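Local coordinates for 6-phospho-beta-d glycosidase (Streptococcus pyogenes, PDB 5FOO), which probably hydrolyses 6-phospho-beta-glucosides, as a glycoside hydrolase of family 1 that binds the phosphorylated inhibitor 6-phosphocyclophellitol, at residues Glu20-Lys25 against Leu30-Tyr35; Gln26-Asn29 against Tyr35-Glu38; Asp84-Ala89 against Asp121-Leu126; Pro227-Ser232 against Val346-Ile351; Tyr377-Glu380 against Ile384-Asp387. The protein carries 1 engineered substitution. All blocks are in the same frame, centred on the assembly; numbering follows the deposited sequence.

Interaction 1: Glu20-Lys25 against Leu30-Tyr35; sequences EGRFAK and LFDYWY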
# COMPACT_ATOMS: atom_id res chain seq x y z
N GLU A 20 11.63 -9.27 -3.35
CA GLU A 20 12.01 -10.68 -3.52
C GLU A 20 13.05 -10.95 -4.58
O GLU A 20 13.99 -11.72 -4.37
CB GLU A 20 10.80 -11.54 -3.87
CG GLU A 20 9.84 -11.83 -2.72
CD GLU A 20 8.53 -12.48 -3.16
OE1 GLU A 20 8.47 -12.98 -4.33
OE2 GLU A 20 7.56 -12.53 -2.32
N GLY A 21 12.85 -10.34 -5.75
CA GLY A 21 13.51 -10.81 -6.98
C GLY A 21 12.63 -11.86 -7.64
O GLY A 21 11.70 -12.37 -7.02
N ARG A 22 12.90 -12.14 -8.92
CA ARG A 22 12.14 -13.12 -9.69
C ARG A 22 12.70 -14.53 -9.61
O ARG A 22 12.21 -15.41 -10.27
CB ARG A 22 12.06 -12.68 -11.12
CG ARG A 22 11.19 -11.41 -11.27
CD ARG A 22 11.02 -11.05 -12.77
NE ARG A 22 10.48 -12.14 -13.57
CZ ARG A 22 10.44 -12.22 -14.91
NH1 ARG A 22 10.89 -11.25 -15.73
NH2 ARG A 22 9.95 -13.31 -15.46
N PHE A 23 13.68 -14.74 -8.73
CA PHE A 23 14.29 -16.03 -8.54
C PHE A 23 13.20 -17.02 -8.31
O PHE A 23 12.40 -16.77 -7.45
CB PHE A 23 15.16 -16.01 -7.30
CG PHE A 23 16.26 -15.01 -7.37
CD1 PHE A 23 17.40 -15.28 -8.08
CD2 PHE A 23 16.16 -13.79 -6.68
CE1 PHE A 23 18.43 -14.35 -8.13
CE2 PHE A 23 17.19 -12.87 -6.72
CZ PHE A 23 18.32 -13.16 -7.44
N ALA A 24 13.21 -18.13 -9.10
CA ALA A 24 12.21 -19.22 -9.07
C ALA A 24 10.71 -18.84 -9.13
O ALA A 24 9.87 -19.56 -8.59
CB ALA A 24 12.44 -20.12 -7.87
N LYS A 25 10.39 -17.73 -9.79
CA LYS A 25 9.03 -17.26 -9.81
C LYS A 25 8.46 -17.64 -11.12
O LYS A 25 8.95 -17.20 -12.15
CB LYS A 25 8.92 -15.74 -9.54
CG LYS A 25 7.54 -15.29 -9.11
CD LYS A 25 7.46 -13.82 -8.72
CE LYS A 25 7.50 -12.95 -9.97
NZ LYS A 25 7.34 -11.49 -9.76
N LEU A 30 2.60 -7.64 -13.75
CA LEU A 30 2.56 -6.52 -14.71
C LEU A 30 3.88 -5.83 -14.76
O LEU A 30 4.36 -5.55 -15.87
CB LEU A 30 1.49 -5.51 -14.40
CG LEU A 30 0.08 -6.06 -14.38
CD1 LEU A 30 -0.94 -4.96 -14.19
CD2 LEU A 30 -0.24 -6.88 -15.62
N PHE A 31 4.48 -5.53 -13.61
CA PHE A 31 5.78 -4.81 -13.63
C PHE A 31 6.98 -5.62 -14.21
O PHE A 31 7.82 -5.05 -14.90
CB PHE A 31 6.13 -4.23 -12.27
CG PHE A 31 5.65 -2.82 -12.08
CD1 PHE A 31 6.36 -1.75 -12.62
CD2 PHE A 31 4.50 -2.56 -11.31
CE1 PHE A 31 5.91 -0.45 -12.42
CE2 PHE A 31 4.05 -1.27 -11.11
CZ PHE A 31 4.74 -0.20 -11.67
N ASP A 32 7.03 -6.93 -13.94
CA ASP A 32 8.04 -7.78 -14.50
C ASP A 32 7.94 -7.69 -16.03
O ASP A 32 8.97 -7.62 -16.71
CB ASP A 32 7.86 -9.25 -14.14
CG ASP A 32 7.78 -9.52 -12.65
OD1 ASP A 32 8.54 -8.89 -11.89
OD2 ASP A 32 6.98 -10.40 -12.26
N TYR A 33 6.71 -7.76 -16.55
CA TYR A 33 6.47 -7.72 -17.98
C TYR A 33 6.90 -6.40 -18.62
O TYR A 33 7.60 -6.37 -19.69
CB TYR A 33 5.00 -7.93 -18.31
CG TYR A 33 4.73 -7.84 -19.79
CD1 TYR A 33 5.13 -8.88 -20.64
CD2 TYR A 33 4.02 -6.76 -20.33
CE1 TYR A 33 4.87 -8.82 -22.00
CE2 TYR A 33 3.74 -6.69 -21.69
CZ TYR A 33 4.19 -7.72 -22.51
OH TYR A 33 3.94 -7.70 -23.83
N TRP A 34 6.46 -5.34 -17.97
CA TRP A 34 6.80 -3.99 -18.34
C TRP A 34 8.30 -3.73 -18.42
O TRP A 34 8.78 -3.10 -19.37
CB TRP A 34 6.15 -2.96 -17.41
CG TRP A 34 5.81 -1.60 -18.08
CD1 TRP A 34 5.89 -1.27 -19.41
CD2 TRP A 34 5.34 -0.44 -17.41
NE1 TRP A 34 5.50 0.03 -19.59
CE2 TRP A 34 5.17 0.56 -18.38
CE3 TRP A 34 5.09 -0.14 -16.06
CZ2 TRP A 34 4.71 1.83 -18.05
CZ3 TRP A 34 4.61 1.13 -15.74
CH2 TRP A 34 4.42 2.09 -16.72
N TYR A 35 9.04 -4.17 -17.40
CA TYR A 35 10.47 -4.08 -17.46
C TYR A 35 11.06 -4.90 -18.62
O TYR A 35 12.04 -4.45 -19.24
CB TYR A 35 11.13 -4.42 -16.12
CG TYR A 35 12.63 -4.33 -16.20
CD1 TYR A 35 13.27 -3.10 -16.09
CD2 TYR A 35 13.39 -5.45 -16.49
CE1 TYR A 35 14.65 -2.98 -16.21
CE2 TYR A 35 14.77 -5.38 -16.64
CZ TYR A 35 15.39 -4.15 -16.51
OH TYR A 35 16.74 -4.06 -16.62
O HOH W 1 11.36 -8.38 -15.25
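Asp32 meets both Arg22 and Lys25, and its side chain, traced outwards, illustrates how one carboxylate can tie a loop to a helix. CB lies beneath one face of the Arg22 guanidinium, 3.9 Å from Arg22 NE. With CG anti to its own carbonyl carbon (chi1 -55°), the carboxylate is turned back toward the loop, and CG comes 3.6 Å from Arg22 CD. OD1 rests on the aliphatic part of the same arginine, 3.4 Å from Arg22 CD. OD2 presents its syn lone pair to the ammonium of Lys25, forming a salt bridge of 2.8 Å to Lys25 NZ. The same oxygen accepts the backbone N-H of Asn29, the N-cap of helix 30-37, as in a capping box. Arg22 points no N-H at this carboxylate; its NH1 pairs with Glu36 instead, and a water carries a further link from Arg22 NH1 (2.9 Å) to the backbone O of Asp32. Lys25 NZ also donates to Gln78 OE1, so the buried ammonium has two anchors. A type II turn from Arg22 to Lys25 brings both basic side chains to the same carboxylate. The loop joins helix 16-19 to helix 30-37; Phe23 and Ala24 lean on helix 54-67, Lys25 on helix 79-82, while Leu30 and Tyr33 pack against helix 124-130.

Interaction 2: Gln26-Asn29 against Tyr35-Glu38; sequences QHRN and YEEE. With PO4 (phosphate ion), chain M.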
# COMPACT_ATOMS: atom_id res chain seq x y z
N GLN A 26 7.36 -18.39 -11.09
CA GLN A 26 6.85 -19.02 -12.29
C GLN A 26 6.32 -18.02 -13.31
O GLN A 26 6.43 -18.25 -14.52
CB GLN A 26 5.78 -20.04 -11.90
CG GLN A 26 5.18 -20.80 -13.06
CD GLN A 26 4.18 -21.90 -12.64
OE1 GLN A 26 4.07 -22.33 -11.50
NE2 GLN A 26 3.46 -22.35 -13.61
N HIS A 27 5.67 -16.95 -12.87
CA HIS A 27 4.93 -16.12 -13.82
C HIS A 27 5.43 -14.73 -13.67
O HIS A 27 5.98 -14.37 -12.63
CB HIS A 27 3.40 -16.11 -13.50
CG HIS A 27 2.71 -17.45 -13.48
ND1 HIS A 27 2.26 -18.09 -14.62
CD2 HIS A 27 2.31 -18.23 -12.44
CE1 HIS A 27 1.65 -19.21 -14.31
NE2 HIS A 27 1.70 -19.36 -12.99
N ARG A 28 5.14 -13.92 -14.69
CA ARG A 28 5.35 -12.48 -14.64
C ARG A 28 4.15 -11.71 -14.13
O ARG A 28 3.00 -11.96 -14.55
CB ARG A 28 5.70 -11.94 -16.05
CG ARG A 28 6.98 -12.60 -16.62
CD ARG A 28 7.16 -12.34 -18.11
NE ARG A 28 6.05 -12.90 -18.86
CZ ARG A 28 5.89 -12.81 -20.17
NH1 ARG A 28 6.76 -12.19 -20.96
NH2 ARG A 28 4.84 -13.38 -20.68
N ASN A 29 4.42 -10.76 -13.24
CA ASN A 29 3.46 -9.77 -12.92
C ASN A 29 3.48 -8.62 -13.91
O ASN A 29 4.30 -8.62 -14.80
CB ASN A 29 3.55 -9.36 -11.43
CG ASN A 29 4.80 -8.57 -11.06
OD1 ASN A 29 5.21 -7.64 -11.73
ND2 ASN A 29 5.35 -8.89 -9.91
N TYR A 35 9.04 -4.17 -17.40
CA TYR A 35 10.47 -4.08 -17.46
C TYR A 35 11.06 -4.90 -18.62
O TYR A 35 12.04 -4.45 -19.24
CB TYR A 35 11.13 -4.42 -16.12
CG TYR A 35 12.63 -4.33 -16.20
CD1 TYR A 35 13.27 -3.10 -16.09
CD2 TYR A 35 13.39 -5.45 -16.49
CE1 TYR A 35 14.65 -2.98 -16.21
CE2 TYR A 35 14.77 -5.38 -16.64
CZ TYR A 35 15.39 -4.15 -16.51
OH TYR A 35 16.74 -4.06 -16.62
N GLU A 36 10.53 -6.08 -18.89
CA GLU A 36 11.04 -6.89 -20.03
C GLU A 36 10.91 -6.14 -21.37
O GLU A 36 11.82 -6.16 -22.20
CB GLU A 36 10.37 -8.24 -20.13
CG GLU A 36 10.85 -9.25 -19.09
CD GLU A 36 10.20 -10.62 -19.25
OE1 GLU A 36 9.48 -10.88 -20.23
OE2 GLU A 36 10.34 -11.44 -18.33
N GLU A 37 9.80 -5.43 -21.52
CA GLU A 37 9.46 -4.72 -22.76
C GLU A 37 10.11 -3.35 -22.90
O GLU A 37 10.52 -3.01 -23.98
CB GLU A 37 7.95 -4.52 -22.88
CG GLU A 37 7.18 -5.79 -22.97
CD GLU A 37 7.54 -6.59 -24.20
OE1 GLU A 37 7.28 -6.10 -25.31
OE2 GLU A 37 8.06 -7.69 -24.07
N GLU A 38 10.23 -2.59 -21.80
CA GLU A 38 10.71 -1.17 -21.84
C GLU A 38 11.62 -0.81 -20.71
O GLU A 38 11.27 -0.00 -19.90
CB GLU A 38 9.50 -0.23 -21.86
CG GLU A 38 8.44 -0.59 -22.93
CD GLU A 38 7.39 0.48 -23.12
OE1 GLU A 38 7.81 1.61 -23.37
OE2 GLU A 38 6.17 0.20 -23.00
P PO4 M . 3.52 -15.76 -17.67
O1 PO4 M . 2.86 -15.16 -18.91
O2 PO4 M . 4.26 -17.06 -17.89
O3 PO4 M . 2.31 -16.15 -16.72
O4 PO4 M . 4.56 -14.81 -17.25
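A bend at chi3 of Arg28 (-62°) and the extended chain of Glu36 beyond CG (chi2 -178°) bring guanidinium and carboxylate together, the two side chains crossing at about a right angle. Arg28 NH1 donates to Glu36 OE1 over 3.1 Å in a nearly straight bond (166°) that completes a salt bridge. The oxygen lies almost in the guanidinium plane and is approached from its syn side, though the flat groups are tilted against each other. Glu36 OE2, meanwhile, touches the Arg28 methylenes, 3.3 Å from Arg28 CD, and pairs with Arg22. In the closed eight-stranded parallel barrel, this loop and helix 30-37 both belong to the long connection between the first strand, 9-13, and the second, 72-76, so the bridge ties the helix to the loop leading into it. The rest of the guanidinium serves a phosphate ion, probably taken up from the crystallisation liquor. Phosphate O4 is gripped twice by Arg28, through the backbone N at 2.8 Å and NE at 2.9 Å, while Arg28 NH2 reaches phosphate O1 over 3.2 Å. His27 adds a bond from ND1 to phosphate O3, 2.9 Å long, with the oxygen near the ring plane. The other ring nitrogen, His27 NE2, probably donates to the carbonyl oxygen of Asp84, and this second bond helps to fix the rotation of the imidazole.

Interaction 3: Asp84-Ala89 against Asp121-Leu126; sequences DDFEQA and DLPIAL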
# COMPACT_ATOMS: atom_id res chain seq x y z
N ASP A 84 0.31 -21.91 -9.76
CA ASP A 84 0.80 -22.55 -10.95
C ASP A 84 -0.23 -22.28 -12.06
O ASP A 84 0.01 -21.47 -12.94
CB ASP A 84 1.03 -24.04 -10.67
CG ASP A 84 1.36 -24.86 -11.94
OD1 ASP A 84 1.53 -24.33 -13.05
OD2 ASP A 84 1.41 -26.07 -11.83
N ASP A 85 -1.42 -22.87 -11.96
CA ASP A 85 -2.44 -22.73 -12.99
C ASP A 85 -3.43 -21.75 -12.35
O ASP A 85 -4.04 -22.04 -11.33
CB ASP A 85 -3.03 -24.13 -13.30
CG ASP A 85 -4.32 -24.10 -14.15
OD1 ASP A 85 -4.91 -23.03 -14.41
OD2 ASP A 85 -4.77 -25.21 -14.52
N PHE A 86 -3.55 -20.57 -12.93
CA PHE A 86 -4.42 -19.52 -12.42
C PHE A 86 -5.90 -19.88 -12.42
O PHE A 86 -6.62 -19.43 -11.55
CB PHE A 86 -4.26 -18.22 -13.20
CG PHE A 86 -2.92 -17.60 -13.08
CD1 PHE A 86 -2.40 -17.25 -11.86
CD2 PHE A 86 -2.19 -17.29 -14.21
CE1 PHE A 86 -1.16 -16.66 -11.75
CE2 PHE A 86 -0.95 -16.68 -14.11
CZ PHE A 86 -0.43 -16.36 -12.88
N GLU A 87 -6.34 -20.65 -13.41
CA GLU A 87 -7.76 -20.96 -13.59
C GLU A 87 -8.19 -21.93 -12.50
O GLU A 87 -9.29 -21.91 -12.09
CB GLU A 87 -8.01 -21.64 -14.96
CG GLU A 87 -7.70 -20.79 -16.17
CD GLU A 87 -8.64 -19.57 -16.31
OE1 GLU A 87 -9.78 -19.52 -15.78
OE2 GLU A 87 -8.24 -18.66 -16.98
N GLN A 88 -7.30 -22.77 -12.01
CA GLN A 88 -7.66 -23.79 -11.00
C GLN A 88 -7.06 -23.46 -9.65
O GLN A 88 -7.24 -24.20 -8.72
CB GLN A 88 -7.14 -25.17 -11.48
CG GLN A 88 -8.00 -25.82 -12.55
CD GLN A 88 -9.25 -26.43 -11.93
OE1 GLN A 88 -9.21 -27.51 -11.32
NE2 GLN A 88 -10.36 -25.73 -12.04
N ALA A 89 -6.33 -22.35 -9.55
CA ALA A 89 -5.50 -22.04 -8.40
C ALA A 89 -4.74 -23.27 -7.84
O ALA A 89 -4.76 -23.52 -6.61
CB ALA A 89 -6.34 -21.38 -7.34
N ASP A 121 0.51 -6.14 -8.52
CA ASP A 121 1.13 -7.27 -9.16
C ASP A 121 0.22 -8.32 -9.72
O ASP A 121 0.52 -9.51 -9.63
CB ASP A 121 2.20 -7.90 -8.23
CG ASP A 121 1.59 -8.54 -6.96
OD1 ASP A 121 0.49 -8.10 -6.54
OD2 ASP A 121 2.22 -9.48 -6.41
N LEU A 122 -0.82 -7.89 -10.39
CA LEU A 122 -1.61 -8.77 -11.24
C LEU A 122 -0.70 -9.57 -12.19
O LEU A 122 0.22 -9.01 -12.81
CB LEU A 122 -2.64 -7.93 -12.03
CG LEU A 122 -3.56 -8.73 -12.93
CD1 LEU A 122 -4.76 -9.25 -12.16
CD2 LEU A 122 -4.00 -7.90 -14.12
N PRO A 123 -0.95 -10.86 -12.35
CA PRO A 123 -0.28 -11.61 -13.45
C PRO A 123 -0.58 -11.05 -14.86
O PRO A 123 -1.77 -10.89 -15.26
CB PRO A 123 -0.87 -13.01 -13.36
CG PRO A 123 -1.45 -13.13 -12.02
CD PRO A 123 -1.92 -11.71 -11.65
N ILE A 124 0.47 -10.76 -15.61
CA ILE A 124 0.29 -10.38 -17.04
C ILE A 124 -0.59 -11.36 -17.80
O ILE A 124 -1.40 -10.93 -18.61
CB ILE A 124 1.65 -10.12 -17.74
CG1 ILE A 124 1.47 -9.34 -19.08
CG2 ILE A 124 2.36 -11.43 -17.97
CD1 ILE A 124 0.84 -7.96 -18.93
N ALA A 125 -0.57 -12.66 -17.52
CA ALA A 125 -1.38 -13.55 -18.36
C ALA A 125 -2.88 -13.26 -18.19
O ALA A 125 -3.66 -13.41 -19.14
CB ALA A 125 -1.09 -15.04 -18.11
N LEU A 126 -3.28 -12.84 -16.98
CA LEU A 126 -4.69 -12.47 -16.72
C LEU A 126 -5.08 -11.14 -17.31
O LEU A 126 -6.22 -10.98 -17.70
CB LEU A 126 -5.03 -12.53 -15.23
CG LEU A 126 -4.81 -13.91 -14.60
CD1 LEU A 126 -5.18 -13.87 -13.09
CD2 LEU A 126 -5.50 -15.04 -15.41
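Two neighbouring beta-alpha connections of the TIM barrel meet where Phe86 packs on Pro123, Ala125 and Leu126. One connection follows strand 72-76, the other strand 112-116, and the second opens helix 124-130, with Pro123 at its N-cap. The contact is apolar and buried, and one aromatic side chain, Phe86, supplies nearly all of the loop's share. The far end of the ring does most of the touching: Phe86 CZ is 3.4 Å from Pro123 CB, and Phe86 CE1 is 3.6 Å from Pro123 CG. Along one flank, Phe86 CE2 approaches Ala125 CB at 4.3 Å. Nearer the backbone, Phe86 CB meets Leu126 CD2 at 4.1 Å, so the helix start is touched along the length of the side chain. Trp79 stacks edge-to-face with the Phe86 ring and also packs on Pro123 and Leu126, extending the apolar cluster to helix 79-82; the imidazole of His27 joins it too. The second connection also runs close to the ligand pocket: Asp121 OD1 accepts the backbone N-H of His119, a residue that lines the site of 6-phosphocyclophellitol. Phe86 itself is carried by an Asx turn at Asp85, which helps to shape the loop just where the ring leaves it. There Asp85 OD1 accepts from Glu87 N over 3.0 Å, met on its anti side and 29° out of the carboxylate plane.

Interaction 4: Pro227-Ser232 against Val346-Ile351; sequences PAYPAS and VYDIAI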
# COMPACT_ATOMS: atom_id res chain seq x y z
N PRO A 227 -5.99 13.69 3.40
CA PRO A 227 -6.93 14.71 3.08
C PRO A 227 -6.60 15.41 1.73
O PRO A 227 -5.43 15.48 1.36
CB PRO A 227 -6.74 15.73 4.21
CG PRO A 227 -6.20 14.93 5.34
CD PRO A 227 -5.23 14.03 4.60
N ALA A 228 -7.65 15.86 1.03
CA ALA A 228 -7.48 16.71 -0.18
C ALA A 228 -7.74 18.14 0.29
O ALA A 228 -8.88 18.57 0.39
CB ALA A 228 -8.46 16.27 -1.26
N TYR A 229 -6.68 18.82 0.75
CA TYR A 229 -6.85 20.12 1.41
C TYR A 229 -7.23 21.15 0.33
O TYR A 229 -6.52 21.25 -0.66
CB TYR A 229 -5.56 20.58 2.11
CG TYR A 229 -5.13 19.77 3.32
CD1 TYR A 229 -6.00 19.54 4.41
CD2 TYR A 229 -3.87 19.28 3.41
CE1 TYR A 229 -5.58 18.84 5.53
CE2 TYR A 229 -3.43 18.57 4.50
CZ TYR A 229 -4.28 18.35 5.55
OH TYR A 229 -3.78 17.62 6.58
N PRO A 230 -8.33 21.92 0.52
CA PRO A 230 -8.73 22.91 -0.49
C PRO A 230 -7.74 24.04 -0.56
O PRO A 230 -7.19 24.42 0.46
CB PRO A 230 -10.05 23.40 0.03
CG PRO A 230 -9.98 23.20 1.54
CD PRO A 230 -9.28 21.88 1.66
N ALA A 231 -7.49 24.57 -1.75
CA ALA A 231 -6.61 25.74 -1.87
C ALA A 231 -7.06 26.98 -1.06
O ALA A 231 -6.22 27.76 -0.58
CB ALA A 231 -6.44 26.14 -3.33
N SER A 232 -8.37 27.18 -0.93
CA SER A 232 -8.96 28.31 -0.19
C SER A 232 -10.31 27.86 0.27
O SER A 232 -10.74 26.73 -0.06
CB SER A 232 -9.13 29.57 -1.06
OG SER A 232 -10.19 29.39 -2.00
N VAL A 346 -1.25 13.47 9.46
CA VAL A 346 -1.45 12.21 10.22
C VAL A 346 -2.49 12.35 11.31
O VAL A 346 -3.27 11.45 11.51
CB VAL A 346 -0.18 11.74 10.84
CG1 VAL A 346 -0.43 10.49 11.72
CG2 VAL A 346 0.83 11.43 9.75
N TYR A 347 -2.49 13.50 12.01
CA TYR A 347 -3.48 13.80 13.02
C TYR A 347 -4.83 13.91 12.36
O TYR A 347 -5.82 13.28 12.81
CB TYR A 347 -3.11 15.10 13.76
CG TYR A 347 -4.16 15.59 14.74
CD1 TYR A 347 -4.31 15.03 16.04
CD2 TYR A 347 -5.01 16.60 14.38
CE1 TYR A 347 -5.28 15.51 16.92
CE2 TYR A 347 -5.99 17.04 15.24
CZ TYR A 347 -6.11 16.50 16.49
OH TYR A 347 -7.11 17.02 17.23
N ASP A 348 -4.90 14.65 11.25
CA ASP A 348 -6.19 14.76 10.53
C ASP A 348 -6.77 13.42 10.12
O ASP A 348 -7.98 13.23 10.22
CB ASP A 348 -6.13 15.69 9.30
CG ASP A 348 -5.81 17.16 9.69
OD1 ASP A 348 -6.11 17.61 10.81
OD2 ASP A 348 -5.23 17.88 8.87
N ILE A 349 -5.93 12.51 9.64
CA ILE A 349 -6.37 11.14 9.32
C ILE A 349 -6.92 10.44 10.62
O ILE A 349 -7.93 9.75 10.60
CB ILE A 349 -5.19 10.37 8.74
CG1 ILE A 349 -4.90 10.87 7.28
CG2 ILE A 349 -5.42 8.90 8.71
CD1 ILE A 349 -3.58 10.36 6.72
N ALA A 350 -6.21 10.64 11.71
CA ALA A 350 -6.57 9.98 12.97
C ALA A 350 -7.93 10.46 13.46
O ALA A 350 -8.75 9.63 13.86
CB ALA A 350 -5.48 10.21 14.02
N ILE A 351 -8.18 11.76 13.32
CA ILE A 351 -9.46 12.37 13.71
C ILE A 351 -10.58 11.90 12.79
O ILE A 351 -11.75 11.70 13.23
CB ILE A 351 -9.30 13.91 13.74
CG1 ILE A 351 -8.28 14.34 14.82
CG2 ILE A 351 -10.62 14.66 13.94
CD1 ILE A 351 -8.63 13.89 16.21
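One phenol-carboxylate hydrogen bond flanked by modest apolar packing joins Tyr229 and Pro227 to a helix on the outside of the barrel. Strand 228-230 follows the fifth barrel strand, 218-224, and edges a small mixed sheet with strands 302-305 and 324-325. Helix 344-356 comes, in sequence, between the sixth and seventh barrel strands, 293-297 and 362-367. The contact therefore reaches across the barrel's periphery, between parts more than a hundred residues apart in sequence. Tyr229 OH donates to Asp348 OD2 at 2.7 Å. The oxygen lies near the plane of the phenol ring, at its edge, whereas the carboxylate stands almost upright to the ring, the planes 80° apart. With CG anti to its own carbonyl carbon (chi1 -64°), Asp348 turns its carboxylate toward the strand. Beside the bond, Pro227 CG touches Asp348 CB at 4.0 Å, and Pro227 CD meets Ile349 CG1 at 4.2 Å. The proline also steadies the tyrosine, as Pro227 CB sits 3.6 Å above one face of the Tyr229 ring, toward its rim. Main-chain bonds from Tyr229 to Lys302 and Val304 hold the strand in its sheet, while Ile349 also packs on Phe298. Because the phenol uses the anti lone pair of OD2, the bond leaves the syn side of that oxygen unused by the strand, and the short donation probably stabilises the carboxylate as an anion.

Interaction 5: Tyr377-Glu380 against Ile384-Asp387; sequences YRDE and IQDD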
# COMPACT_ATOMS: atom_id res chain seq x y z
N TYR A 377 25.92 11.15 2.66
CA TYR A 377 25.76 11.31 4.10
C TYR A 377 26.46 10.25 4.93
O TYR A 377 26.26 10.20 6.15
CB TYR A 377 24.28 11.36 4.51
CG TYR A 377 23.44 12.43 3.83
CD1 TYR A 377 22.85 12.20 2.56
CD2 TYR A 377 23.22 13.67 4.45
CE1 TYR A 377 22.08 13.18 1.94
CE2 TYR A 377 22.44 14.65 3.83
CZ TYR A 377 21.88 14.41 2.58
OH TYR A 377 21.09 15.40 2.02
N ARG A 378 27.32 9.44 4.34
CA ARG A 378 28.06 8.50 5.19
C ARG A 378 29.07 9.27 6.05
O ARG A 378 29.65 10.23 5.59
CB ARG A 378 28.78 7.38 4.43
CG ARG A 378 28.25 7.00 3.08
CD ARG A 378 29.10 5.87 2.49
NE ARG A 378 28.58 4.69 3.08
CZ ARG A 378 27.61 3.93 2.57
NH1 ARG A 378 27.09 4.13 1.38
NH2 ARG A 378 27.21 2.93 3.30
N ASP A 379 29.25 8.86 7.29
CA ASP A 379 30.29 9.41 8.16
C ASP A 379 31.59 8.56 8.09
O ASP A 379 31.67 7.64 7.27
CB ASP A 379 29.74 9.47 9.59
CG ASP A 379 29.56 8.07 10.23
OD1 ASP A 379 29.87 7.00 9.64
OD2 ASP A 379 29.06 8.05 11.35
N GLU A 380 32.56 8.87 8.99
CA GLU A 380 33.87 8.16 9.13
C GLU A 380 33.68 6.65 9.12
O GLU A 380 34.44 5.93 8.47
CB GLU A 380 34.62 8.56 10.43
N ILE A 384 25.44 5.45 6.85
CA ILE A 384 24.64 6.56 6.42
C ILE A 384 24.01 7.30 7.61
O ILE A 384 23.29 6.70 8.35
CB ILE A 384 23.55 6.12 5.42
CG1 ILE A 384 24.20 5.55 4.14
CG2 ILE A 384 22.68 7.30 5.04
CD1 ILE A 384 23.23 4.92 3.15
N GLN A 385 24.29 8.59 7.75
CA GLN A 385 23.72 9.44 8.80
C GLN A 385 22.52 10.12 8.30
O GLN A 385 22.56 11.29 7.96
CB GLN A 385 24.71 10.51 9.26
CG GLN A 385 26.00 9.89 9.75
CD GLN A 385 25.77 8.83 10.83
OE1 GLN A 385 26.01 7.64 10.60
NE2 GLN A 385 25.31 9.24 11.98
N ASP A 386 21.41 9.40 8.29
CA ASP A 386 20.16 9.90 7.72
C ASP A 386 19.33 10.62 8.73
O ASP A 386 18.20 10.19 9.04
CB ASP A 386 19.35 8.77 7.04
CG ASP A 386 19.07 7.57 7.97
OD1 ASP A 386 19.75 7.35 9.01
OD2 ASP A 386 18.18 6.78 7.61
N ASP A 387 19.86 11.72 9.28
CA ASP A 387 19.07 12.49 10.27
C ASP A 387 17.83 13.15 9.69
O ASP A 387 16.86 13.34 10.43
CB ASP A 387 19.87 13.41 11.21
CG ASP A 387 20.93 14.16 10.53
OD1 ASP A 387 20.67 14.76 9.45
OD2 ASP A 387 22.06 14.15 11.09
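Tyr377 opens the contact with its backbone: its carbonyl O accepts from Gln385 N over 3.0 Å, nearly straight at the hydrogen (166°). The donor stands well above the carbonyl plane, 49° out of it, away from the lone pairs. Tyr377 CB rests loosely on Ile384, 4.4 Å from Ile384 CG2, before the ring turns away to meet that of Tyr388 on helix 387-405. Next comes Arg378, whose backbone is bridged to that of Ile384, their CA atoms 4.1 Å apart. Its CB points away, yet a bend at chi3 folds the chain back and lays one guanidinium face over the isoleucine, with Arg378 NH2 4.1 Å from Ile384 CG1. Polar partners hold the group in place: NH2 forms a salt bridge with Glu436, and NE donates to Gly382 O in the intervening turn. Asp379 follows, its CB 3.8 Å from Gln385 CG. Its carboxylate stacks almost parallel over the Gln385 amide, the planes only 6° apart, so two flat polar groups lie face over face at the surface. On the partner side, Asp386 centres an inverse gamma turn and occupies the N-cap of helix 387-405. The chain reverses through a short loop whose two sides are joined by a single isolated beta bridge, an excursion in the connection between the seventh barrel strand, 362-367, and the helix that follows it in this (beta/alpha)8 fold.

Interactions 1 and 2 form one charged network, their centres about 5 Å apart: both draw on helix 30-37, and Glu36 serves an arginine from each. Interaction 3 adjoins them, its centre about 13 Å from that of interaction 2, through probable hydrogen bonds from His27 and Gln26 to Asp84 and through packing of Leu30 on Ile124. Interaction 4 stands on the opposite side of the chain's centre, about 36 Å from interaction 1 between centres, yet the side chains of Asp32 and Ile349 each lie about 13 Å from bound 6-phosphocyclophellitol. Interaction 5 is peripheral; its nearest atoms remain about 16 Å from interaction 4.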